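Local coordinates for protein 3-carboxy-cis,cis-muconate cycloisomerase (Acinetobacter calcoaceticus, PDB 1Q5N) that belongs to the fumarase/aspartase superfamily of mostly helical enzymes and assembles from four copies of its chain, at residues A[36-40]-A[216-221]; A[191-195]-A[222-226]; A[146-150]-A[439-443]. The contacts are given in a common frame with arbitrary orientation. Numbering follows the deposited sequence.

In the fold
From the N terminus, residues 36-40 come first, on helix 23-43. They meet 216-221, and interaction 1 closes a loop that brings helix 210-221 against this early helix. Residues 146-150, after the long helix 110-146, pair with 439-443 near the C terminus, so interaction 3 closes the longest loop. Interaction 2 joins 191-195 to 222-226 around helix 210-221 and is nested inside that loop. Interaction 1 crosses both others. Interactions 1 and 2 are neighbours, with centres 11 Å apart, and they touch through the C-terminal part of helix 210-221. Interaction 3 lies on the opposite side of the chain's centre, about 51 Å and 43 Å from them, centre to centre.

Interaction 1: A[36-40]-A[216-221]; sequences ALAQA and AYAKQL. Unlike the reference sequence in segment 36-40: Ala40 (reference Gln).
Two helical segments pack at a steep angle. Their N-to-C directions differ by 125°, and the axes approach to 8.5 Å. The small side chains of Ala36 and Ala40, one turn apart and pointing at helix 210-221, allow this close approach. Ala40 differs from the reference sequence. Ala36 CA lies 5.8 Å from Gln220 CA, and Ala40 CA 5.1 Å from Tyr217 CA. Ala40 CB is a bump seated in the hollow between Ala216 and Tyr217, 3.8 Å from Ala216 CB and 3.5 Å from Tyr217 N. Ala36 CB fills a second hollow, 3.5 Å from Leu221 CD2, 3.9 Å from Gln220 CB and 4.1 Å from Tyr217 CE1. Tyr217 is in the t rotamer, so its ring reaches the flank of the other helix. The ring edge meets Ala36 C (CD1 to C 4.0 Å), and Tyr217 CD1 lies 3.7 Å from Leu37 CA. Gln220, m at chi1 and chi2, closes the other flank beside Gln39, with its OE1 hydrogen-bonded to Gln43. This is close helix packing through alanine. Around it, helix 49-59 touches Ala38 and Gln39, Leu37 and Tyr217 both touch Leu196, and Tyr217 OH is hydrogen-bonded to Thr116 on helix 110-146.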
ATOM      1  N   ALA A  36       0.598 -31.208 -21.991  1.00 42.34           N
ATOM      2  CA  ALA A  36       1.371 -30.567 -23.043  1.00 42.12           C
ATOM      3  C   ALA A  36       2.840 -30.932 -22.956  1.00 43.34           C
ATOM      4  O   ALA A  36       3.520 -31.056 -23.984  1.00 43.99           O
ATOM      5  CB  ALA A  36       1.195 -29.058 -22.989  1.00 41.29           C
ATOM      6  N   LEU A  37       3.324 -31.094 -21.723  1.00 43.72           N
ATOM      7  CA  LEU A  37       4.717 -31.449 -21.463  1.00 43.67           C
ATOM      8  C   LEU A  37       5.067 -32.860 -22.008  1.00 44.72           C
ATOM      9  O   LEU A  37       6.120 -33.047 -22.614  1.00 44.42           O
ATOM     10  CB  LEU A  37       5.002 -31.408 -19.951  1.00 41.18           C
ATOM     11  CG  LEU A  37       6.453 -31.779 -19.592  1.00 40.35           C
ATOM     12  CD1 LEU A  37       7.390 -30.776 -20.211  1.00 38.63           C
ATOM     13  CD2 LEU A  37       6.642 -31.815 -18.092  1.00 40.90           C
ATOM     14  N   ALA A  38       4.189 -33.830 -21.748  1.00 45.82           N
ATOM     15  CA  ALA A  38       4.359 -35.203 -22.195  1.00 48.91           C
ATOM     16  C   ALA A  38       4.280 -35.219 -23.714  1.00 51.09           C
ATOM     17  O   ALA A  38       5.096 -35.863 -24.368  1.00 53.51           O
ATOM     18  CB  ALA A  38       3.283 -36.084 -21.604  1.00 46.72           C
ATOM     19  N   GLN A  39       3.330 -34.488 -24.278  1.00 51.79           N
ATOM     20  CA  GLN A  39       3.222 -34.444 -25.716  1.00 54.02           C
ATOM     21  C   GLN A  39       4.418 -33.817 -26.392  1.00 53.95           C
ATOM     22  O   GLN A  39       4.882 -34.319 -27.413  1.00 53.62           O
ATOM     23  CB  GLN A  39       1.986 -33.684 -26.146  1.00 56.86           C
ATOM     24  CG  GLN A  39       0.706 -34.429 -25.912  1.00 63.34           C
ATOM     25  CD  GLN A  39      -0.473 -33.692 -26.547  1.00 68.88           C
ATOM     26  OE1 GLN A  39      -1.130 -34.226 -27.458  1.00 72.71           O
ATOM     27  NE2 GLN A  39      -0.739 -32.448 -26.086  1.00 68.72           N
ATOM     28  N   ALA A  40       4.915 -32.710 -25.838  1.00 53.56           N
ATOM     29  CA  ALA A  40       6.051 -32.028 -26.441  1.00 52.07           C
ATOM     30  C   ALA A  40       7.275 -32.908 -26.383  1.00 51.74           C
ATOM     31  O   ALA A  40       8.070 -32.909 -27.314  1.00 50.49           O
ATOM     32  CB  ALA A  40       6.325 -30.712 -25.739  1.00 51.30           C
ATOM     33  N   ALA A 216       8.776 -26.816 -28.192  1.00 43.23           N
ATOM     34  CA  ALA A 216       7.600 -27.613 -28.494  1.00 42.33           C
ATOM     35  C   ALA A 216       6.555 -27.535 -27.380  1.00 42.39           C
ATOM     36  O   ALA A 216       5.370 -27.758 -27.611  1.00 42.44           O
ATOM     37  CB  ALA A 216       7.998 -29.082 -28.735  1.00 40.26           C
ATOM     38  N   TYR A 217       6.986 -27.265 -26.158  1.00 41.41           N
ATOM     39  CA  TYR A 217       6.034 -27.146 -25.055  1.00 40.46           C
ATOM     40  C   TYR A 217       5.249 -25.828 -25.252  1.00 39.95           C
ATOM     41  O   TYR A 217       4.040 -25.794 -25.145  1.00 38.71           O
ATOM     42  CB  TYR A 217       6.815 -27.163 -23.738  1.00 40.75           C
ATOM     43  CG  TYR A 217       6.023 -26.898 -22.462  1.00 40.92           C
ATOM     44  CD1 TYR A 217       5.025 -27.768 -22.035  1.00 40.43           C
ATOM     45  CD2 TYR A 217       6.359 -25.817 -21.635  1.00 39.86           C
ATOM     46  CE1 TYR A 217       4.389 -27.574 -20.805  1.00 41.77           C
ATOM     47  CE2 TYR A 217       5.734 -25.612 -20.418  1.00 41.14           C
ATOM     48  CZ  TYR A 217       4.758 -26.492 -20.003  1.00 42.32           C
ATOM     49  OH  TYR A 217       4.188 -26.302 -18.768  1.00 43.84           O
ATOM     50  N   ALA A 218       5.952 -24.755 -25.575  1.00 40.75           N
ATOM     51  CA  ALA A 218       5.316 -23.472 -25.797  1.00 42.47           C
ATOM     52  C   ALA A 218       4.284 -23.647 -26.906  1.00 43.80           C
ATOM     53  O   ALA A 218       3.115 -23.285 -26.761  1.00 43.44           O
ATOM     54  CB  ALA A 218       6.368 -22.432 -26.199  1.00 37.75           C
ATOM     55  N   LYS A 219       4.724 -24.235 -28.009  1.00 46.16           N
ATOM     56  CA  LYS A 219       3.853 -24.445 -29.173  1.00 48.03           C
ATOM     57  C   LYS A 219       2.603 -25.237 -28.854  1.00 46.01           C
ATOM     58  O   LYS A 219       1.519 -24.857 -29.260  1.00 47.42           O
ATOM     59  CB  LYS A 219       4.651 -25.129 -30.254  1.00 52.35           C
ATOM     60  CG  LYS A 219       4.036 -25.097 -31.609  1.00 59.11           C
ATOM     61  CD  LYS A 219       5.141 -25.344 -32.636  1.00 63.89           C
ATOM     62  CE  LYS A 219       6.212 -24.225 -32.535  1.00 66.90           C
ATOM     63  NZ  LYS A 219       7.431 -24.513 -33.371  1.00 68.43           N
ATOM     64  N   GLN A 220       2.733 -26.323 -28.105  1.00 44.94           N
ATOM     65  CA  GLN A 220       1.569 -27.128 -27.728  1.00 44.54           C
ATOM     66  C   GLN A 220       0.506 -26.326 -26.991  1.00 44.72           C
ATOM     67  O   GLN A 220      -0.672 -26.643 -27.052  1.00 44.02           O
ATOM     68  CB  GLN A 220       1.952 -28.271 -26.775  1.00 46.66           C
ATOM     69  CG  GLN A 220       2.630 -29.477 -27.370  1.00 52.12           C
ATOM     70  CD  GLN A 220       1.879 -30.046 -28.553  1.00 54.68           C
ATOM     71  OE1 GLN A 220       2.443 -30.159 -29.646  1.00 58.29           O
ATOM     72  NE2 GLN A 220       0.604 -30.383 -28.356  1.00 53.67           N
ATOM     73  N   LEU A 221       0.939 -25.329 -26.231  1.00 43.91           N
ATOM     74  CA  LEU A 221       0.019 -24.543 -25.433  1.00 44.02           C
ATOM     75  C   LEU A 221      -0.311 -23.240 -26.119  1.00 43.58           C
ATOM     76  O   LEU A 221      -1.125 -22.476 -25.642  1.00 42.55           O
ATOM     77  CB  LEU A 221       0.650 -24.261 -24.062  1.00 43.25           C
ATOM     78  CG  LEU A 221       0.888 -25.440 -23.138  1.00 42.55           C
ATOM     79  CD1 LEU A 221       1.823 -25.010 -22.038  1.00 41.76           C
ATOM     80  CD2 LEU A 221      -0.442 -25.943 -22.571  1.00 41.31           C
TER

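Interaction 2: A[191-195]-A[222-226]; sequences VLVAQ and KLGQT
Two backbone hydrogen bonds hold these segments together. Gly224 N gives to Leu192 O at 2.9 Å, and Ala194 N gives to Gly224 O at 2.9 Å. Both are nearly straight. Gly224 thus bonds to the residues flanking Val193, the pattern of a single parallel bridge, with Val193 CA and Gly224 CA only 4.1 Å apart. Val193 CA adds a CA-H...O contact to Gly224 O at 3.3 Å. One water extends the link. It donates to Ala194 O at 3.0 Å and accepts from Thr226 N at 2.9 Å. Thr226 OG1 is hydrogen-bonded to Cys228 O. Both segments are extended from Val193 and from Leu223 onward. Packing surrounds this bonding. Leu223, in the mt rotamer, points toward the first segment, with CB 4.2 Å from Ala194 CB and CD2 4.2 Å from Leu192 CB. Val193 CG2 lies 3.4 Å from Thr226 CG2. A CB on Gly224 would come tightly against Val193 CG1. Leu192 centres an inverse gamma turn just after helix 166-191. Lys222, with positive phi, ends helix 210-221 in a Schellman motif. An isolated parallel beta bridge thus joins the exits of these two helices, in the helical fold of the fumarase/aspartase superfamily.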
ATOM      1  N   VAL A 191       4.013 -11.048 -22.309  1.00 33.52           N
ATOM      2  CA  VAL A 191       3.544 -11.616 -21.081  1.00 34.38           C
ATOM      3  C   VAL A 191       2.981 -13.065 -21.089  1.00 34.89           C
ATOM      4  O   VAL A 191       3.143 -13.833 -20.119  1.00 33.36           O
ATOM      5  CB  VAL A 191       2.520 -10.553 -20.582  1.00 36.46           C
ATOM      6  CG1 VAL A 191       1.284 -11.170 -20.134  1.00 37.69           C
ATOM      7  CG2 VAL A 191       3.172  -9.630 -19.610  1.00 35.75           C
ATOM      8  N   LEU A 192       2.321 -13.440 -22.176  1.00 33.65           N
ATOM      9  CA  LEU A 192       1.709 -14.762 -22.268  1.00 34.46           C
ATOM     10  C   LEU A 192       2.729 -15.731 -22.833  1.00 34.28           C
ATOM     11  O   LEU A 192       2.706 -16.052 -24.019  1.00 35.28           O
ATOM     12  CB  LEU A 192       0.472 -14.683 -23.165  1.00 32.48           C
ATOM     13  CG  LEU A 192      -0.588 -13.705 -22.638  1.00 33.40           C
ATOM     14  CD1 LEU A 192      -1.796 -13.704 -23.568  1.00 29.98           C
ATOM     15  CD2 LEU A 192      -0.991 -14.105 -21.206  1.00 32.84           C
ATOM     16  N   VAL A 193       3.647 -16.165 -21.971  1.00 34.91           N
ATOM     17  CA  VAL A 193       4.712 -17.066 -22.358  1.00 33.69           C
ATOM     18  C   VAL A 193       4.703 -18.244 -21.413  1.00 34.32           C
ATOM     19  O   VAL A 193       4.207 -18.133 -20.304  1.00 34.41           O
ATOM     20  CB  VAL A 193       6.073 -16.362 -22.279  1.00 33.91           C
ATOM     21  CG1 VAL A 193       6.122 -15.251 -23.282  1.00 32.33           C
ATOM     22  CG2 VAL A 193       6.288 -15.793 -20.855  1.00 32.72           C
ATOM     23  N   ALA A 194       5.270 -19.368 -21.855  1.00 34.29           N
ATOM     24  CA  ALA A 194       5.326 -20.594 -21.055  1.00 33.24           C
ATOM     25  C   ALA A 194       6.449 -20.550 -20.010  1.00 32.04           C
ATOM     26  O   ALA A 194       7.364 -19.742 -20.109  1.00 30.82           O
ATOM     27  CB  ALA A 194       5.547 -21.804 -21.980  1.00 32.86           C
ATOM     28  N   GLN A 195       6.368 -21.408 -19.004  1.00 30.75           N
ATOM     29  CA  GLN A 195       7.458 -21.485 -18.023  1.00 33.07           C
ATOM     30  C   GLN A 195       7.938 -22.944 -17.973  1.00 33.30           C
ATOM     31  O   GLN A 195       7.166 -23.842 -17.594  1.00 34.66           O
ATOM     32  CB  GLN A 195       6.997 -21.109 -16.590  1.00 30.90           C
ATOM     33  CG  GLN A 195       8.130 -21.123 -15.563  1.00 28.97           C
ATOM     34  CD  GLN A 195       8.986 -19.830 -15.572  1.00 29.89           C
ATOM     35  OE1 GLN A 195       9.932 -19.687 -16.349  1.00 31.47           O
ATOM     36  NE2 GLN A 195       8.640 -18.883 -14.693  1.00 27.55           N
ATOM     37  N   LYS A 222       0.362 -22.995 -27.232  1.00 44.71           N
ATOM     38  CA  LYS A 222       0.171 -21.771 -27.992  1.00 46.91           C
ATOM     39  C   LYS A 222       0.544 -20.535 -27.161  1.00 46.20           C
ATOM     40  O   LYS A 222      -0.165 -19.533 -27.179  1.00 46.58           O
ATOM     41  CB  LYS A 222      -1.286 -21.669 -28.482  1.00 50.67           C
ATOM     42  CG  LYS A 222      -1.673 -22.718 -29.542  1.00 55.07           C
ATOM     43  CD  LYS A 222      -3.197 -22.834 -29.642  1.00 60.98           C
ATOM     44  CE  LYS A 222      -3.657 -23.731 -30.818  1.00 64.81           C
ATOM     45  NZ  LYS A 222      -5.172 -23.899 -30.840  1.00 67.73           N
ATOM     46  N   LEU A 223       1.656 -20.619 -26.436  1.00 44.31           N
ATOM     47  CA  LEU A 223       2.154 -19.516 -25.629  1.00 41.76           C
ATOM     48  C   LEU A 223       3.461 -19.113 -26.246  1.00 41.75           C
ATOM     49  O   LEU A 223       4.032 -19.873 -27.044  1.00 42.82           O
ATOM     50  CB  LEU A 223       2.421 -19.975 -24.184  1.00 38.92           C
ATOM     51  CG  LEU A 223       1.130 -20.226 -23.411  1.00 39.56           C
ATOM     52  CD1 LEU A 223       1.411 -20.834 -22.038  1.00 38.93           C
ATOM     53  CD2 LEU A 223       0.367 -18.890 -23.314  1.00 38.55           C
ATOM     54  N   GLY A 224       3.938 -17.923 -25.890  1.00 40.25           N
ATOM     55  CA  GLY A 224       5.245 -17.506 -26.356  1.00 40.02           C
ATOM     56  C   GLY A 224       6.355 -18.299 -25.627  1.00 40.49           C
ATOM     57  O   GLY A 224       6.149 -18.995 -24.628  1.00 38.16           O
ATOM     58  N   GLN A 225       7.554 -18.209 -26.151  1.00 41.11           N
ATOM     59  CA  GLN A 225       8.681 -18.889 -25.552  1.00 43.14           C
ATOM     60  C   GLN A 225       9.578 -17.748 -25.070  1.00 40.04           C
ATOM     61  O   GLN A 225       9.559 -16.695 -25.667  1.00 40.87           O
ATOM     62  CB  GLN A 225       9.384 -19.719 -26.629  1.00 46.26           C
ATOM     63  CG  GLN A 225      10.592 -20.479 -26.153  1.00 52.58           C
ATOM     64  CD  GLN A 225      11.334 -21.212 -27.302  1.00 56.82           C
ATOM     65  OE1 GLN A 225      12.410 -21.799 -27.064  1.00 57.78           O
ATOM     66  NE2 GLN A 225      10.764 -21.187 -28.538  1.00 55.12           N
ATOM     67  N   THR A 226      10.337 -17.928 -24.006  1.00 36.66           N
ATOM     68  CA  THR A 226      11.189 -16.845 -23.565  1.00 36.58           C
ATOM     69  C   THR A 226      12.639 -17.273 -23.764  1.00 36.19           C
ATOM     70  O   THR A 226      12.921 -18.445 -23.836  1.00 36.33           O
ATOM     71  CB  THR A 226      10.959 -16.524 -22.050  1.00 37.08           C
ATOM     72  OG1 THR A 226      11.279 -17.676 -21.262  1.00 36.07           O
ATOM     73  CG2 THR A 226       9.522 -16.169 -21.789  1.00 37.05           C
TER
HETATM   74  O   HOH W   1       9.405 -20.130 -22.297  1.00 46.54           O

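Interaction 3: A[146-150]-A[439-443]; sequences TYRHQ and QDQID
A type I beta turn, Tyr147 to Gln150, meets one side of helix 438-447, in a mostly helical fold of the fumarase/aspartase superfamily. The same helix also meets the second subunit, where Asp440 is hydrogen-bonded to Ser211 of that chain. Thr146 ends helix 110-146, and Tyr147 is the first residue to leave helical angles. Tyr147 points away from the contact and packs on Leu166, while its backbone is hydrogen-bonded to Gly167. Arg148 makes most of the contacts. It points toward the helix, its CA 7.3 Å from Ile442 CA. Its chi1 is p, chi2 is 141° and chi3 is p, which carries the guanidinium to the polar row on the helix. NH2 of Arg148 makes a salt bridge with Asp443 OD1 at 2.7 Å, and Arg148 NH1 adds a weak hydrogen bond of 3.2 Å to Asp443 OD1. Gln439, m at chi1 and chi2, grips Arg148 twice by hydrogen bonds: its OE1 accepts from Arg148 NH1 at 2.7 Å, and its NE2 donates to Arg148 O at 2.9 Å. Ile442 CG2 covers one guanidinium face, and Ile442 CD1 touches Arg148 CB at 3.7 Å. The His149 ring comes near, its CD2 3.8 Å from Gln439 NE2. Gln150 leads into strand 151-156, and its N closes the turn with a hydrogen bond to Tyr147 O at 3.0 Å.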
ATOM      1  N   THR A 146     -25.426  10.135 -28.247  1.00 36.72           N
ATOM      2  CA  THR A 146     -26.790  10.421 -27.876  1.00 35.54           C
ATOM      3  C   THR A 146     -26.942  11.717 -27.048  1.00 35.52           C
ATOM      4  O   THR A 146     -27.923  12.461 -27.214  1.00 36.41           O
ATOM      5  CB  THR A 146     -27.368   9.261 -27.066  1.00 35.85           C
ATOM      6  OG1 THR A 146     -27.297   8.065 -27.825  1.00 36.94           O
ATOM      7  CG2 THR A 146     -28.799   9.485 -26.754  1.00 36.75           C
ATOM      8  N   TYR A 147     -25.953  12.020 -26.204  1.00 33.05           N
ATOM      9  CA  TYR A 147     -26.032  13.172 -25.298  1.00 30.38           C
ATOM     10  C   TYR A 147     -24.979  14.221 -25.519  1.00 30.58           C
ATOM     11  O   TYR A 147     -24.678  15.003 -24.605  1.00 30.69           O
ATOM     12  CB  TYR A 147     -25.927  12.676 -23.845  1.00 31.97           C
ATOM     13  CG  TYR A 147     -27.035  11.739 -23.441  1.00 33.58           C
ATOM     14  CD1 TYR A 147     -28.333  12.218 -23.208  1.00 36.94           C
ATOM     15  CD2 TYR A 147     -26.806  10.377 -23.284  1.00 35.08           C
ATOM     16  CE1 TYR A 147     -29.383  11.356 -22.818  1.00 35.37           C
ATOM     17  CE2 TYR A 147     -27.855   9.501 -22.896  1.00 34.65           C
ATOM     18  CZ  TYR A 147     -29.128  10.011 -22.670  1.00 36.60           C
ATOM     19  OH  TYR A 147     -30.158   9.175 -22.305  1.00 37.77           O
ATOM     20  N   ARG A 148     -24.407  14.264 -26.712  1.00 30.74           N
ATOM     21  CA  ARG A 148     -23.370  15.253 -26.939  1.00 31.93           C
ATOM     22  C   ARG A 148     -23.862  16.696 -26.769  1.00 31.97           C
ATOM     23  O   ARG A 148     -23.067  17.608 -26.589  1.00 31.05           O
ATOM     24  CB  ARG A 148     -22.742  15.043 -28.323  1.00 33.48           C
ATOM     25  CG  ARG A 148     -23.693  15.117 -29.544  1.00 38.16           C
ATOM     26  CD  ARG A 148     -22.935  15.847 -30.647  1.00 38.70           C
ATOM     27  NE  ARG A 148     -22.177  14.929 -31.458  1.00 38.29           N
ATOM     28  CZ  ARG A 148     -20.953  15.133 -31.958  1.00 38.89           C
ATOM     29  NH1 ARG A 148     -20.235  16.239 -31.757  1.00 36.41           N
ATOM     30  NH2 ARG A 148     -20.454  14.192 -32.735  1.00 41.83           N
ATOM     31  N   HIS A 149     -25.171  16.891 -26.846  1.00 31.44           N
ATOM     32  CA  HIS A 149     -25.763  18.222 -26.703  1.00 34.42           C
ATOM     33  C   HIS A 149     -26.508  18.407 -25.374  1.00 34.19           C
ATOM     34  O   HIS A 149     -27.110  19.464 -25.149  1.00 35.70           O
ATOM     35  CB  HIS A 149     -26.740  18.541 -27.882  1.00 33.72           C
ATOM     36  CG  HIS A 149     -26.061  18.631 -29.218  1.00 34.84           C
ATOM     37  ND1 HIS A 149     -26.350  17.776 -30.264  1.00 33.91           N
ATOM     38  CD2 HIS A 149     -25.009  19.397 -29.628  1.00 34.45           C
ATOM     39  CE1 HIS A 149     -25.500  17.996 -31.259  1.00 34.55           C
ATOM     40  NE2 HIS A 149     -24.677  18.971 -30.894  1.00 37.18           N
ATOM     41  N   GLN A 150     -26.493  17.400 -24.503  1.00 33.50           N
ATOM     42  CA  GLN A 150     -27.175  17.536 -23.232  1.00 32.41           C
ATOM     43  C   GLN A 150     -26.300  18.409 -22.304  1.00 34.65           C
ATOM     44  O   GLN A 150     -25.307  17.925 -21.706  1.00 34.22           O
ATOM     45  CB  GLN A 150     -27.390  16.175 -22.613  1.00 33.10           C
ATOM     46  CG  GLN A 150     -27.986  16.270 -21.239  1.00 35.85           C
ATOM     47  CD  GLN A 150     -29.311  17.080 -21.260  1.00 41.14           C
ATOM     48  OE1 GLN A 150     -30.294  16.660 -21.893  1.00 40.43           O
ATOM     49  NE2 GLN A 150     -29.326  18.266 -20.573  1.00 40.26           N
ATOM     50  N   GLN A 439     -17.480  20.051 -28.966  1.00 33.73           N
ATOM     51  CA  GLN A 439     -17.962  19.213 -30.071  1.00 32.92           C
ATOM     52  C   GLN A 439     -16.797  18.683 -30.885  1.00 32.26           C
ATOM     53  O   GLN A 439     -16.845  17.537 -31.324  1.00 31.56           O
ATOM     54  CB  GLN A 439     -18.986  19.990 -30.938  1.00 34.45           C
ATOM     55  CG  GLN A 439     -20.249  20.394 -30.093  1.00 34.33           C
ATOM     56  CD  GLN A 439     -20.847  19.210 -29.365  1.00 36.27           C
ATOM     57  OE1 GLN A 439     -20.790  18.092 -29.860  1.00 40.90           O
ATOM     58  NE2 GLN A 439     -21.442  19.439 -28.195  1.00 35.93           N
ATOM     59  N   ASP A 440     -15.739  19.485 -31.055  1.00 32.70           N
ATOM     60  CA  ASP A 440     -14.543  19.002 -31.758  1.00 34.44           C
ATOM     61  C   ASP A 440     -13.947  17.829 -30.951  1.00 35.69           C
ATOM     62  O   ASP A 440     -13.507  16.805 -31.535  1.00 36.32           O
ATOM     63  CB  ASP A 440     -13.436  20.085 -31.865  1.00 38.07           C
ATOM     64  CG  ASP A 440     -13.777  21.221 -32.834  1.00 40.78           C
ATOM     65  OD1 ASP A 440     -14.785  21.106 -33.573  1.00 43.94           O
ATOM     66  OD2 ASP A 440     -13.031  22.233 -32.858  1.00 40.77           O
ATOM     67  N   GLN A 441     -13.914  17.963 -29.608  1.00 35.85           N
ATOM     68  CA  GLN A 441     -13.345  16.888 -28.770  1.00 35.17           C
ATOM     69  C   GLN A 441     -14.188  15.635 -28.869  1.00 34.95           C
ATOM     70  O   GLN A 441     -13.634  14.529 -29.012  1.00 34.18           O
ATOM     71  CB  GLN A 441     -13.200  17.320 -27.308  1.00 35.46           C
ATOM     72  CG  GLN A 441     -12.080  18.373 -27.067  1.00 35.75           C
ATOM     73  CD  GLN A 441     -12.017  18.799 -25.596  1.00 35.80           C
ATOM     74  OE1 GLN A 441     -11.859  17.956 -24.700  1.00 33.87           O
ATOM     75  NE2 GLN A 441     -12.149  20.102 -25.342  1.00 33.42           N
ATOM     76  N   ILE A 442     -15.515  15.781 -28.821  1.00 33.29           N
ATOM     77  CA  ILE A 442     -16.329  14.593 -28.938  1.00 33.34           C
ATOM     78  C   ILE A 442     -16.115  13.945 -30.338  1.00 35.65           C
ATOM     79  O   ILE A 442     -16.013  12.721 -30.443  1.00 36.08           O
ATOM     80  CB  ILE A 442     -17.820  14.915 -28.694  1.00 32.80           C
ATOM     81  CG1 ILE A 442     -17.986  15.400 -27.232  1.00 32.84           C
ATOM     82  CG2 ILE A 442     -18.699  13.690 -29.065  1.00 28.86           C
ATOM     83  CD1 ILE A 442     -19.433  15.738 -26.800  1.00 30.79           C
ATOM     84  N   ASP A 443     -16.031  14.751 -31.407  1.00 36.04           N
ATOM     85  CA  ASP A 443     -15.821  14.184 -32.745  1.00 36.92           C
ATOM     86  C   ASP A 443     -14.458  13.477 -32.806  1.00 36.46           C
ATOM     87  O   ASP A 443     -14.322  12.426 -33.443  1.00 35.11           O
ATOM     88  CB  ASP A 443     -15.833  15.262 -33.856  1.00 37.42           C
ATOM     89  CG  ASP A 443     -17.221  15.823 -34.130  1.00 39.69           C
ATOM     90  OD1 ASP A 443     -18.223  15.085 -33.982  1.00 38.29           O
ATOM     91  OD2 ASP A 443     -17.294  17.017 -34.514  1.00 41.65           O
TER